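Local structure of sugar-phosphate aldolase (Thermotoga maritima, 1PVT) at residues Asn47-Asp52 with Leu82-Gly87; Ser163-Glu168 with Val180-Gly185. The protein is a sugar-phosphate aldolase of the class II aldolase/adducin family, AraD-like, built round a mixed beta-sheet flanked by helices. All blocks are in the same frame, centred on the assembly; numbering follows the deposited sequence.

Interactions 1 and 2 both reach the same mixed beta-sheet, toward its two borders, one involving the outermost strand 45-49 and the other the outermost strand 163-165. Their centres lie 24 Å apart and their nearest atoms about 12 Å apart, so the two do not touch. Interaction 1 is the more peripheral, about 20 Å from the centre of the chain against 13 Å for interaction 2. In the first, an aromatic side chain from the border strand reaches the turn of a beta-hairpin; in the second, the border strand is packed against the end of its crossover helix. Helix 103-115 borders both, meeting Tyr-49 and Phe-51 in one and Val-180 and Ser-183 in the other.

Interaction 1 (Asn47-Asp52 with Leu82-Gly87); sequences NEYGFD and LHVLPG
Tyr-49 carries this contact, bringing one edge of its ring and its hydroxyl to the chain from Val-84 to Gly-87. Tyr-49 OH donates a hydrogen bond to the backbone Leu-85 O at 2.9 Å. In the model this hydroxyl stands too near a methyl of Val-84, which leaves the exact geometry of the bond uncertain.

Beside this bond, the ring meets backbone carbonyls through its edge. Leu-85 O lies in the ring plane, while Gly-87 O is near that plane and 3.3 Å from Tyr-49 CD1. One border of the ring thus runs past two carbonyl groups of the turn. The CB of Tyr-49 already points toward the turn, and chi1 of -77° sets CG anti to the carbonyl carbon, beside the backbone N.

Apolar packing is supplied by Val-84, whose side chain crosses that of the tyrosine at about a right angle. Its CG1, anti to the backbone N (chi1 178°), comes within 3.8 Å of Tyr-49 CZ, approaching the ring obliquely. Within the first segment, Tyr-49 CB lies over the centre of the Phe-51 ring, 3.9 Å above its plane. Tyr-90 and Phe-103 add further aromatic neighbours to Tyr-49.

Backbone proximity completes the contact. After the corner at Gly-50 and Phe-51, the chain passes Gly-87, whose CA is 5.5 Å from Asp-52 CA; Gly-87 O comes to 3.6 Å from Asp-52 C.

Strands 79-84 and 89-92 are antiparallel neighbours joined by the short connection that includes Leu-85 to Gly-87, a beta-hairpin. Strand 45-49 lies next to its second arm, and the tyrosine spans from there to the end of the first, tying the outermost strand to the hairpin turn in this class II aldolase fold.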
loop_
_atom_site.group_PDB
_atom_site.type_symbol
_atom_site.label_atom_id
_atom_site.label_comp_id
_atom_site.label_asym_id
_atom_site.label_seq_id
_atom_site.Cartn_x
_atom_site.Cartn_y
_atom_site.Cartn_z
ATOM N N ASN A 47 1.242 -22.360 -4.997
ATOM C CA ASN A 47 0.035 -21.866 -5.617
ATOM C C ASN A 47 0.288 -21.252 -6.981
ATOM O O ASN A 47 1.429 -20.921 -7.335
ATOM C CB ASN A 47 -0.623 -20.859 -4.676
ATOM C CG ASN A 47 -0.751 -21.392 -3.254
ATOM O OD1 ASN A 47 -1.793 -21.922 -2.869
ATOM N ND2 ASN A 47 0.323 -21.271 -2.477
ATOM N N GLU A 48 -0.797 -21.104 -7.733
ATOM C CA GLU A 48 -0.753 -20.553 -9.080
ATOM C C GLU A 48 -1.044 -19.061 -9.119
ATOM O O GLU A 48 -2.102 -18.615 -8.674
ATOM C CB GLU A 48 -1.771 -21.274 -9.959
ATOM C CG GLU A 48 -1.657 -22.790 -9.924
ATOM C CD GLU A 48 -2.811 -23.474 -10.638
ATOM O OE1 GLU A 48 -3.138 -23.055 -11.769
ATOM O OE2 GLU A 48 -3.389 -24.431 -10.077
ATOM N N TYR A 49 -0.100 -18.298 -9.660
ATOM C CA TYR A 49 -0.266 -16.861 -9.790
ATOM C C TYR A 49 -1.623 -16.545 -10.409
ATOM O O TYR A 49 -2.202 -15.491 -10.149
ATOM C CB TYR A 49 0.812 -16.285 -10.699
ATOM C CG TYR A 49 2.168 -16.139 -10.068
ATOM C CD1 TYR A 49 3.300 -16.673 -10.680
ATOM C CD2 TYR A 49 2.332 -15.426 -8.887
ATOM C CE1 TYR A 49 4.564 -16.500 -10.134
ATOM C CE2 TYR A 49 3.591 -15.246 -8.332
ATOM C CZ TYR A 49 4.701 -15.786 -8.961
ATOM O OH TYR A 49 5.943 -15.615 -8.407
ATOM N N GLY A 50 -2.127 -17.463 -11.229
ATOM C CA GLY A 50 -3.397 -17.241 -11.897
ATOM C C GLY A 50 -3.096 -16.499 -13.186
ATOM O O GLY A 50 -3.976 -16.231 -14.003
ATOM N N PHE A 51 -1.819 -16.170 -13.345
ATOM C CA PHE A 51 -1.307 -15.460 -14.511
ATOM C C PHE A 51 0.185 -15.768 -14.633
ATOM O O PHE A 51 0.772 -16.348 -13.715
ATOM C CB PHE A 51 -1.531 -13.952 -14.350
ATOM C CG PHE A 51 -0.850 -13.345 -13.141
ATOM C CD1 PHE A 51 0.465 -12.882 -13.220
ATOM C CD2 PHE A 51 -1.535 -13.214 -11.932
ATOM C CE1 PHE A 51 1.085 -12.294 -12.113
ATOM C CE2 PHE A 51 -0.926 -12.631 -10.825
ATOM C CZ PHE A 51 0.386 -12.169 -10.914
ATOM N N ASP A 52 0.807 -15.390 -15.747
ATOM C CA ASP A 52 2.228 -15.684 -15.904
ATOM C C ASP A 52 3.182 -14.600 -15.440
ATOM O O ASP A 52 3.347 -13.562 -16.094
ATOM C CB ASP A 52 2.576 -16.029 -17.347
ATOM C CG ASP A 52 4.034 -16.429 -17.496
ATOM O OD1 ASP A 52 4.925 -15.566 -17.300
ATOM O OD2 ASP A 52 4.283 -17.618 -17.789
ATOM N N LEU A 82 5.976 -15.013 1.193
ATOM C CA LEU A 82 5.945 -15.712 -0.069
ATOM C C LEU A 82 7.240 -15.631 -0.831
ATOM O O LEU A 82 8.006 -14.676 -0.692
ATOM C CB LEU A 82 4.846 -15.129 -0.939
ATOM C CG LEU A 82 3.479 -15.012 -0.283
ATOM C CD1 LEU A 82 2.580 -14.227 -1.216
ATOM C CD2 LEU A 82 2.909 -16.401 0.024
ATOM N N HIS A 83 7.479 -16.649 -1.642
ATOM C CA HIS A 83 8.654 -16.664 -2.483
ATOM C C HIS A 83 8.081 -16.538 -3.892
ATOM O O HIS A 83 7.308 -17.396 -4.349
ATOM C CB HIS A 83 9.442 -17.964 -2.317
ATOM C CG HIS A 83 10.742 -17.976 -3.061
ATOM N ND1 HIS A 83 11.618 -16.910 -3.045
ATOM C CD2 HIS A 83 11.315 -18.921 -3.844
ATOM C CE1 HIS A 83 12.673 -17.197 -3.787
ATOM N NE2 HIS A 83 12.514 -18.411 -4.284
ATOM N N VAL A 84 8.435 -15.439 -4.554
ATOM C CA VAL A 84 7.953 -15.162 -5.896
ATOM C C VAL A 84 8.935 -15.652 -6.955
ATOM O O VAL A 84 10.022 -15.089 -7.154
ATOM C CB VAL A 84 7.674 -13.654 -6.072
ATOM C CG1 VAL A 84 7.220 -13.359 -7.484
ATOM C CG2 VAL A 84 6.596 -13.219 -5.091
ATOM N N LEU A 85 8.526 -16.731 -7.616
ATOM C CA LEU A 85 9.316 -17.352 -8.661
ATOM C C LEU A 85 8.638 -17.177 -9.986
ATOM O O LEU A 85 7.437 -17.438 -10.124
ATOM C CB LEU A 85 9.486 -18.844 -8.394
ATOM C CG LEU A 85 10.422 -19.132 -7.227
ATOM C CD1 LEU A 85 10.386 -20.610 -6.925
ATOM C CD2 LEU A 85 11.837 -18.645 -7.560
ATOM N N PRO A 86 9.402 -16.730 -10.987
ATOM C CA PRO A 86 8.844 -16.529 -12.320
ATOM C C PRO A 86 8.000 -17.741 -12.670
ATOM O O PRO A 86 7.992 -18.751 -11.955
ATOM C CB PRO A 86 10.087 -16.420 -13.195
ATOM C CG PRO A 86 11.081 -15.761 -12.277
ATOM C CD PRO A 86 10.858 -16.490 -10.972
ATOM N N GLY A 87 7.290 -17.650 -13.776
ATOM C CA GLY A 87 6.474 -18.771 -14.162
ATOM C C GLY A 87 5.082 -18.507 -13.677
ATOM O O GLY A 87 4.665 -17.355 -13.576
#

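Interaction 2 (Ser163-Glu168 with Val180-Gly185); sequences SVVEFE and VEKSEG
Lys-182 stretches from the end of helix 173-182 along one side of strand 163-165, meeting Ser-163, Val-165 and Glu-166 in succession. This is the first strand-helix packing of a beta-alpha-beta crossover, in which strand 163-165, helix 173-182 and the parallel strand 188-191 follow one another. Ser-163 and Val-165 direct their CB atoms toward the helix, whereas Val-164 between them faces away, the usual alternation of a strand.

Nearest the backbone, Ser-163 OG meets the root of the lysine. Its chi1 of 56° sets OG between the backbone N and the carbonyl carbon, and from there it lies 3.1 Å from Lys-182 CB. The same hydroxyl donates a weak hydrogen bond to Lys-182 O at 3.1 Å, close to where the helix gives way to Ser-183.

Further out, Val-165 and Lys-182 pass each other at a slant. Val-165 CG2 packs against the aliphatic part of the lysine, 3.4 Å from Lys-182 CG. The isopropyl group also leans on Val-189 and Trp-191 of strand 188-191, so it links both strands of the unit to the helix end.

The lysine chain bends at chi2 (-62°) and again at chi4, and its amine arrives at Glu-166 with the two side chains at about a right angle. Glu-166 is exposed and its own chain bends at chi2. Its OE1 forms a salt bridge with Lys-178, one helical turn before Lys-182; two lysines of the same helix therefore share this carboxylate, an arrangement that would tend to stabilise its negative charge. On the other oxygen, Lys-182 NZ donates to Glu-166 OE2 in a salt bridge of 2.9 Å, on the syn side and 16° out of the carboxylate plane.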
loop_
_atom_site.group_PDB
_atom_site.type_symbol
_atom_site.label_atom_id
_atom_site.label_comp_id
_atom_site.label_asym_id
_atom_site.label_seq_id
_atom_site.Cartn_x
_atom_site.Cartn_y
_atom_site.Cartn_z
ATOM N N SER A 163 -0.010 11.341 -7.524
ATOM C CA SER A 163 -0.742 11.153 -8.764
ATOM C C SER A 163 -1.960 10.265 -8.542
ATOM O O SER A 163 -1.945 9.370 -7.695
ATOM C CB SER A 163 0.172 10.521 -9.807
ATOM O OG SER A 163 0.710 9.310 -9.312
ATOM N N VAL A 164 -3.017 10.522 -9.304
ATOM C CA VAL A 164 -4.239 9.745 -9.192
ATOM C C VAL A 164 -4.196 8.660 -10.248
ATOM O O VAL A 164 -3.490 8.793 -11.238
ATOM C CB VAL A 164 -5.477 10.617 -9.430
ATOM C CG1 VAL A 164 -6.729 9.797 -9.233
ATOM C CG2 VAL A 164 -5.464 11.802 -8.493
ATOM N N VAL A 165 -4.953 7.592 -10.040
ATOM C CA VAL A 165 -4.983 6.482 -10.985
ATOM C C VAL A 165 -6.411 6.005 -11.259
ATOM O O VAL A 165 -7.113 5.576 -10.341
ATOM C CB VAL A 165 -4.160 5.290 -10.453
ATOM C CG1 VAL A 165 -4.331 4.083 -11.367
ATOM C CG2 VAL A 165 -2.695 5.676 -10.352
ATOM N N GLU A 166 -6.833 6.074 -12.522
ATOM C CA GLU A 166 -8.175 5.641 -12.909
ATOM C C GLU A 166 -8.330 4.169 -12.531
ATOM O O GLU A 166 -7.721 3.284 -13.139
ATOM C CB GLU A 166 -8.398 5.809 -14.417
ATOM C CG GLU A 166 -7.508 6.849 -15.100
ATOM C CD GLU A 166 -6.057 6.382 -15.253
ATOM O OE1 GLU A 166 -5.842 5.237 -15.722
ATOM O OE2 GLU A 166 -5.132 7.162 -14.914
ATOM N N PHE A 167 -9.148 3.926 -11.514
ATOM C CA PHE A 167 -9.401 2.586 -11.007
ATOM C C PHE A 167 -10.344 1.825 -11.933
ATOM O O PHE A 167 -11.480 2.249 -12.153
ATOM C CB PHE A 167 -10.023 2.685 -9.613
ATOM C CG PHE A 167 -9.894 1.429 -8.797
ATOM C CD1 PHE A 167 -8.840 1.273 -7.901
ATOM C CD2 PHE A 167 -10.822 0.400 -8.928
ATOM C CE1 PHE A 167 -8.715 0.109 -7.145
ATOM C CE2 PHE A 167 -10.703 -0.767 -8.175
ATOM C CZ PHE A 167 -9.648 -0.913 -7.281
ATOM N N GLU A 168 -9.879 0.694 -12.457
ATOM C CA GLU A 168 -10.693 -0.113 -13.361
ATOM C C GLU A 168 -10.979 -1.507 -12.802
ATOM O O GLU A 168 -12.128 -1.855 -12.515
ATOM C CB GLU A 168 -9.991 -0.259 -14.717
ATOM C CG GLU A 168 -9.590 1.048 -15.410
ATOM C CD GLU A 168 -10.774 1.849 -15.934
ATOM O OE1 GLU A 168 -11.714 1.236 -16.484
ATOM O OE2 GLU A 168 -10.752 3.096 -15.812
ATOM N N VAL A 180 2.447 1.904 -11.194
ATOM C CA VAL A 180 3.889 2.094 -11.279
ATOM C C VAL A 180 4.251 3.296 -12.147
ATOM O O VAL A 180 5.156 4.061 -11.813
ATOM C CB VAL A 180 4.592 0.839 -11.843
ATOM C CG1 VAL A 180 6.104 1.040 -11.841
ATOM C CG2 VAL A 180 4.221 -0.377 -11.014
ATOM N N GLU A 181 3.534 3.464 -13.252
ATOM C CA GLU A 181 3.789 4.573 -14.168
ATOM C C GLU A 181 3.612 5.932 -13.494
ATOM O O GLU A 181 4.477 6.808 -13.598
ATOM C CB GLU A 181 2.853 4.475 -15.367
ATOM C CG GLU A 181 2.826 3.095 -15.985
ATOM C CD GLU A 181 1.890 3.016 -17.171
ATOM O OE1 GLU A 181 0.727 3.461 -17.034
ATOM O OE2 GLU A 181 2.316 2.505 -18.233
ATOM N N LYS A 182 2.480 6.103 -12.816
ATOM C CA LYS A 182 2.175 7.344 -12.119
ATOM C C LYS A 182 3.097 7.422 -10.907
ATOM O O LYS A 182 3.513 8.501 -10.482
ATOM C CB LYS A 182 0.718 7.335 -11.663
ATOM C CG LYS A 182 -0.215 6.550 -12.579
ATOM C CD LYS A 182 -0.269 7.128 -13.985
ATOM C CE LYS A 182 -1.091 6.233 -14.911
ATOM N NZ LYS A 182 -2.503 6.055 -14.453
ATOM N N SER A 183 3.417 6.255 -10.363
ATOM C CA SER A 183 4.284 6.156 -9.200
ATOM C C SER A 183 5.760 6.324 -9.567
ATOM O O SER A 183 6.644 5.789 -8.890
ATOM C CB SER A 183 4.076 4.802 -8.525
ATOM O OG SER A 183 4.956 4.641 -7.426
ATOM N N GLU A 184 6.030 7.068 -10.638
ATOM C CA GLU A 184 7.406 7.277 -11.079
ATOM C C GLU A 184 8.186 8.073 -10.037
ATOM O O GLU A 184 8.004 9.284 -9.900
ATOM C CB GLU A 184 7.425 8.009 -12.430
ATOM C CG GLU A 184 8.812 8.144 -13.090
ATOM C CD GLU A 184 9.437 6.805 -13.484
ATOM O OE1 GLU A 184 8.773 6.008 -14.188
ATOM O OE2 GLU A 184 10.599 6.554 -13.095
ATOM N N GLY A 185 9.044 7.373 -9.297
ATOM C CA GLY A 185 9.852 8.016 -8.274
ATOM C C GLY A 185 9.040 8.756 -7.226
ATOM O O GLY A 185 9.602 9.453 -6.375
#